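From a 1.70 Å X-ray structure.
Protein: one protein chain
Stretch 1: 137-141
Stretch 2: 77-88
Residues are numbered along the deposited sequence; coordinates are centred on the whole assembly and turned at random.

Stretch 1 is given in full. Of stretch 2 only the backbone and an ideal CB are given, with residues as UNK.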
# COMPACT_ATOMS: atom_id res chain seq x y z
N LEU A 137 14.62 -10.40 -1.93
CA LEU A 137 14.87 -11.80 -2.28
C LEU A 137 16.35 -12.17 -2.24
O LEU A 137 16.68 -13.28 -1.86
CB LEU A 137 14.31 -12.14 -3.64
CG LEU A 137 12.77 -12.09 -3.76
CD1 LEU A 137 12.39 -12.58 -5.14
CD2 LEU A 137 12.06 -12.93 -2.69
N SER A 138 17.21 -11.26 -2.66
CA SER A 138 18.66 -11.51 -2.61
C SER A 138 19.12 -11.80 -1.18
O SER A 138 19.87 -12.75 -0.91
CB SER A 138 19.41 -10.29 -3.16
OG SER A 138 20.82 -10.49 -3.08
N HIS A 139 18.64 -11.00 -0.24
CA HIS A 139 19.01 -11.19 1.15
C HIS A 139 18.43 -12.47 1.75
O HIS A 139 19.10 -13.12 2.57
CB HIS A 139 18.61 -9.99 1.99
CG HIS A 139 19.53 -8.82 1.83
ND1 HIS A 139 20.63 -8.63 2.65
CD2 HIS A 139 19.54 -7.81 0.93
CE1 HIS A 139 21.26 -7.53 2.27
NE2 HIS A 139 20.62 -7.01 1.23
N LEU A 140 17.21 -12.83 1.32
CA LEU A 140 16.59 -14.08 1.74
C LEU A 140 17.24 -15.29 1.08
O LEU A 140 16.99 -16.43 1.50
CB LEU A 140 15.08 -14.07 1.47
CG LEU A 140 14.23 -13.05 2.27
CD1 LEU A 140 12.77 -12.99 1.72
CD2 LEU A 140 14.25 -13.37 3.79
N ASP A 141 18.06 -15.03 0.05
CA ASP A 141 18.77 -16.07 -0.73
C ASP A 141 17.78 -16.97 -1.46
O ASP A 141 17.93 -18.20 -1.51
CB ASP A 141 19.69 -16.91 0.19
CG ASP A 141 20.72 -17.72 -0.59
OD1 ASP A 141 20.93 -17.46 -1.79
OD2 ASP A 141 21.33 -18.63 0.03
N UNK A 77 20.47 -1.01 -1.73
CA UNK A 77 21.57 -1.95 -1.83
C UNK A 77 22.29 -1.96 -0.49
O UNK A 77 22.69 -0.91 0.00
CB UNK A 77 22.52 -1.59 -2.97
N UNK A 78 22.45 -3.16 0.08
CA UNK A 78 22.98 -3.33 1.45
C UNK A 78 23.74 -4.65 1.49
O UNK A 78 23.25 -5.65 0.97
CB UNK A 78 21.86 -3.31 2.50
N UNK A 79 24.97 -4.67 2.06
CA UNK A 79 25.77 -5.90 2.09
C UNK A 79 25.05 -7.05 2.78
O UNK A 79 24.32 -6.84 3.77
CB UNK A 79 27.10 -5.64 2.79
N UNK A 80 25.23 -8.25 2.24
CA UNK A 80 24.61 -9.45 2.80
C UNK A 80 25.47 -10.03 3.91
O UNK A 80 26.13 -11.06 3.74
CB UNK A 80 24.38 -10.50 1.71
N UNK A 81 25.46 -9.33 5.05
CA UNK A 81 26.34 -9.64 6.17
C UNK A 81 25.60 -9.41 7.49
O UNK A 81 24.85 -8.45 7.62
CB UNK A 81 27.61 -8.79 6.11
N UNK A 82 25.84 -10.29 8.45
CA UNK A 82 25.23 -10.15 9.78
C UNK A 82 23.73 -10.43 9.79
O UNK A 82 23.16 -10.78 8.75
CB UNK A 82 25.48 -8.74 10.32
N UNK A 83 23.07 -10.26 10.95
CA UNK A 83 21.64 -10.59 11.08
C UNK A 83 20.82 -9.79 10.05
O UNK A 83 21.13 -8.62 9.80
CB UNK A 83 21.15 -10.30 12.50
N UNK A 84 19.80 -10.43 9.48
CA UNK A 84 19.02 -9.80 8.40
C UNK A 84 18.23 -8.60 8.88
O UNK A 84 18.10 -7.62 8.15
CB UNK A 84 18.06 -10.82 7.78
N UNK A 85 17.71 -8.67 10.10
CA UNK A 85 16.89 -7.57 10.64
C UNK A 85 17.67 -6.27 10.64
O UNK A 85 17.16 -5.22 10.22
CB UNK A 85 16.41 -7.89 12.06
N UNK A 86 18.93 -6.33 11.10
CA UNK A 86 19.78 -5.14 11.13
C UNK A 86 20.06 -4.56 9.74
O UNK A 86 20.17 -3.34 9.59
CB UNK A 86 21.11 -5.48 11.82
N UNK A 87 20.21 -5.42 8.74
CA UNK A 87 20.39 -4.97 7.35
C UNK A 87 19.16 -4.19 6.93
O UNK A 87 19.25 -3.09 6.36
CB UNK A 87 20.63 -6.15 6.41
N UNK A 88 17.99 -4.79 7.16
CA UNK A 88 16.74 -4.09 6.79
C UNK A 88 16.59 -2.75 7.54
O UNK A 88 16.16 -1.75 6.94
CB UNK A 88 15.53 -4.98 7.09

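Stretch 1 carries the end of a helix and Asp141, which follows it with positive phi, and what it offers its partner is chiefly the ring of His139, with the hydroxyl of Ser138, the carbonyl of His139 and a methyl of Leu140 beside it.

Position 77 turns its CA-to-CB bond away, and no atom of stretch 1 lies within 5.5 Å of the ideal CB. Almost any side chain would suit; it is Val77, which makes no contact.

At position 78 the bond runs sideways, with the ideal CB 4.1 Å from His139 NE2. The extended backbone (phi -149°, psi 133°) brings the carbonyl to the ring whatever the side chain, so polar and apolar residues alike are admissible. The residue is Glu78. Its O lies 3.0 Å from His139 NE2, near the ring plane, while its side chain leads away from stretch 1. A water links the same NE2 (2.8 Å from the water O) to Glu78 N (2.9 Å from it, a weak bond).

Position 79 points away, and its phi of -57° and psi of 142° are compatible with proline among many others. Pro79 is found, and its backbone O approaches His139 CE1 at 3.5 Å.

Position 80 is the closest in register, its CA lying nearest that of His139. The ideal CB sits 4.3 Å from His139 ND1, and the bond runs sideways, so a chain with several methylenes could cross the ring and reach Ser138; Lys, Arg, Gln or Met would all serve. Arg80 does so: its CG lies 3.9 Å from the centroid of the His139 ring, 23° off the normal, a CH-pi contact over one face. Farther along, CD is 3.5 Å from Ser138 OG. A water 2.9 Å from Ser138 OG also accepts a weak 3.3 Å bond from Arg80 NH1.

Position 81 points away into space free of stretch 1, and many residues fit; it is Gln81. At 82 the positive phi (71°) favours glycine, and Gly82 is present. Position 83, out of reach, has phi -58° and precedes a helix, which suits proline or a capping Ser, Thr or Asp; Pro83 occupies the N-cap.

Position 84 points toward stretch 1, but nothing of stretch 1 lies within 5.5 Å of its ideal CB, so a branched or longer apolar chain is needed to reach Leu140. Leu, Ile or Met would do. Leu84 places CD2 4.1 Å from Leu140 CD2 and 3.5 Å from His139 O.

Positions 85 and 86, helical and out of reach, impose little; they are Gly85 and Ala86.

Position 87 points toward the ring, its ideal CB 4.4 Å from His139 CE1. If ND1 is unprotonated it can accept, so a long donor such as Arg, Lys or Gln would fit. Arg87, nearly extended beyond chi1, donates from NH1 to His139 ND1 (3.0 Å, 164°), which establishes ND1 as the acceptor. Its NH2 and NE bond Gly82 O at 2.8 and 2.9 Å, anchoring the guanidinium. A water accepts from Arg87 NH1 (2.9 Å) and donates to His139 O (2.6 Å).

Position 88 runs sideways with nothing of stretch 1 within 5.5 Å of its ideal CB, so any helix-compatible side chain would suit; Leu88 makes no contact with stretch 1.

Stretch 2, residues 77-88: VEPRQGPLGARL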
# COMPACT_ATOMS: atom_id res chain seq x y z
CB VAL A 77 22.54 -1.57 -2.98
CG1 VAL A 77 23.72 -2.57 -3.00
CG2 VAL A 77 21.79 -1.59 -4.32
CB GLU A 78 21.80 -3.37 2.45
CG GLU A 78 22.20 -3.56 3.93
CD GLU A 78 23.03 -2.39 4.50
OE1 GLU A 78 22.92 -1.25 4.01
OE2 GLU A 78 23.79 -2.61 5.48
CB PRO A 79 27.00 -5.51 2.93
CG PRO A 79 27.10 -4.06 2.78
CD PRO A 79 25.68 -3.55 2.69
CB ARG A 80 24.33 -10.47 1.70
CG ARG A 80 23.41 -9.92 0.63
CD ARG A 80 22.82 -10.99 -0.28
NE ARG A 80 23.82 -11.77 -1.01
CZ ARG A 80 24.51 -11.35 -2.07
NH1 ARG A 80 24.37 -10.11 -2.54
NH2 ARG A 80 25.36 -12.16 -2.66
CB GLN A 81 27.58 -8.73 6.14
CG GLN A 81 28.52 -8.96 4.95
CD GLN A 81 29.25 -10.30 5.00
OE1 GLN A 81 29.52 -10.92 3.95
NE2 GLN A 81 29.57 -10.76 6.21
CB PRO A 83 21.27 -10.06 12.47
CG PRO A 83 22.52 -9.87 13.18
CD PRO A 83 23.63 -9.67 12.18
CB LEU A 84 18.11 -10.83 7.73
CG LEU A 84 18.78 -11.64 6.62
CD1 LEU A 84 19.78 -12.63 7.20
CD2 LEU A 84 17.76 -12.33 5.71
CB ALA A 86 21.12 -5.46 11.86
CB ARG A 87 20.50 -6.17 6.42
CG ARG A 87 21.58 -7.20 6.81
CD ARG A 87 21.67 -8.28 5.74
NE ARG A 87 22.37 -9.46 6.25
CZ ARG A 87 22.49 -10.59 5.55
NH1 ARG A 87 21.99 -10.68 4.33
NH2 ARG A 87 23.15 -11.61 6.08
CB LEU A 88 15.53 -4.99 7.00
CG LEU A 88 14.17 -4.40 6.56
CD1 LEU A 88 14.16 -4.04 5.07
CD2 LEU A 88 13.09 -5.45 6.84
O HOH W 1 20.30 -4.93 -0.69
O HOH W 2 21.98 -7.87 -3.03
O HOH W 3 21.74 -13.06 2.76
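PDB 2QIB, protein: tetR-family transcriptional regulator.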